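Local coordinates for protein glycosyl hyrolase, family 3 (Deinococcus radiodurans, PDB 3TEV) that probably hydrolyses O-glycosidic bonds, as a glycosidase of the glycosyl hydrolase 3 family, at residues V260-S263 and M264-A268. Residues are numbered along the deposited sequence; the frame is centred on the assembly and turned at random.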
loop_
_atom_site.group_PDB
_atom_site.type_symbol
_atom_site.label_atom_id
_atom_site.label_comp_id
_atom_site.label_asym_id
_atom_site.label_seq_id
_atom_site.Cartn_x
_atom_site.Cartn_y
_atom_site.Cartn_z
ATOM N N VAL A 260 -1.764 4.556 0.988
ATOM C CA VAL A 260 -0.861 4.437 -0.153
ATOM C C VAL A 260 -1.683 4.015 -1.380
ATOM O O VAL A 260 -2.621 3.253 -1.241
ATOM C CB VAL A 260 0.355 3.465 0.141
ATOM C CG1 VAL A 260 -0.134 2.075 0.490
ATOM C CG2 VAL A 260 1.314 3.372 -1.061
ATOM N N THR A 261 -1.356 4.533 -2.563
ATOM C CA THR A 261 -2.065 4.147 -3.786
ATOM C C THR A 261 -1.532 2.818 -4.274
ATOM O O THR A 261 -0.335 2.542 -4.107
ATOM C CB THR A 261 -1.720 5.058 -4.933
ATOM O OG1 THR A 261 -0.343 4.788 -5.319
ATOM C CG2 THR A 261 -1.912 6.509 -4.547
ATOM N N ASP A 262 -2.374 2.004 -4.911
ATOM C CA ASP A 262 -1.854 0.855 -5.651
ATOM C C ASP A 262 -0.889 1.366 -6.743
ATOM O O ASP A 262 -0.859 2.568 -7.065
ATOM C CB ASP A 262 -3.017 0.052 -6.263
ATOM C CG ASP A 262 -2.646 -1.414 -6.595
ATOM O OD1 ASP A 262 -1.447 -1.751 -6.674
ATOM O OD2 ASP A 262 -3.575 -2.239 -6.784
ATOM N N SER A 263 -0.101 0.458 -7.311
ATOM C CA SER A 263 0.869 0.802 -8.361
ATOM C C SER A 263 0.269 1.681 -9.489
ATOM O O SER A 263 -0.728 1.295 -10.116
ATOM C CB SER A 263 1.432 -0.492 -8.951
ATOM O OG SER A 263 2.128 -0.236 -10.167
HETATM N N MSE A 264 0.865 2.843 -9.765
HETATM C CA MSE A 264 0.293 3.708 -10.821
HETATM C C MSE A 264 0.618 3.243 -12.255
HETATM O O MSE A 264 0.144 3.845 -13.223
HETATM C CB MSE A 264 0.685 5.177 -10.631
HETATM C CG MSE A 264 0.394 5.753 -9.248
HETATM SE SE MSE A 264 -1.489 5.677 -8.696
HETATM C CE MSE A 264 -2.321 6.904 -9.969
ATOM N N GLY A 265 1.420 2.179 -12.367
ATOM C CA GLY A 265 1.817 1.580 -13.650
ATOM C C GLY A 265 0.900 0.484 -14.191
ATOM O O GLY A 265 1.202 -0.163 -15.187
HETATM N N MSE A 266 -0.229 0.277 -13.535
HETATM C CA MSE A 266 -1.184 -0.713 -13.993
HETATM C C MSE A 266 -1.992 -0.194 -15.175
HETATM O O MSE A 266 -2.366 0.986 -15.222
HETATM C CB MSE A 266 -2.060 -1.186 -12.839
HETATM C CG MSE A 266 -1.296 -2.134 -11.920
HETATM SE SE MSE A 266 -2.165 -2.375 -10.207
HETATM C CE MSE A 266 -3.740 -3.400 -10.800
ATOM N N GLN A 267 -2.229 -1.093 -16.127
ATOM C CA GLN A 267 -2.682 -0.746 -17.470
ATOM C C GLN A 267 -3.923 0.149 -17.533
ATOM O O GLN A 267 -3.932 1.140 -18.260
ATOM C CB GLN A 267 -2.894 -2.014 -18.303
ATOM C CG GLN A 267 -2.834 -1.773 -19.808
ATOM C CD GLN A 267 -2.902 -3.059 -20.639
ATOM O OE1 GLN A 267 -3.398 -4.096 -20.183
ATOM N NE2 GLN A 267 -2.410 -2.983 -21.875
ATOM N N ALA A 268 -4.964 -0.198 -16.777
ATOM C CA ALA A 268 -6.225 0.548 -16.832
ATOM C C ALA A 268 -6.056 2.019 -16.439
ATOM O O ALA A 268 -6.651 2.895 -17.065
ATOM C CB ALA A 268 -7.301 -0.129 -15.984
#
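Asp262 swings its carboxylate away from the backbone N (chi1 -158°) and the selenomethionine chain of Met266 bends at its last torsion (chi3 70°); the two side chains cross at about a right angle, which sets the selenium against the carboxylate. The SE atom of Met266 lies over the face of the carboxylate, 3.7 Å from both OD1 and OD2 of Asp262. One oxygen is also tied down locally: Ser263 N donates to Asp262 OD1 at 2.7 Å, arriving on the anti side and tilted out of the carboxylate plane. Without the carboxylate, as with an alanine here, Ser263 N would probably lose this acceptor and the selenium end of Met266 would be freer to shift. From Ser263 to Met266 the chain makes a type I turn, inside which Gly265 N gives a weak bond to Ser263 OG (3.3 Å). Met264, also selenomethionine, folds back toward Thr261, its SE 3.7 Å from Thr261 OG1. That hydroxyl donates to Asp262 O at 2.9 Å from above the carbonyl plane, and it accepts from Met291 N. The turn carries strand 258-261 into helix 267-272, with Met266 as N-cap residue, at the C-terminal end of a strand of the TIM barrel, the end where barrel enzymes have their active sites. NE2 of His226 hydrogen-bonds to Ser263 O, while Thr261 and Met264 pack against Val290 of strand 290-291 and against Ala282 and Ala278, respectively, of helix 275-285.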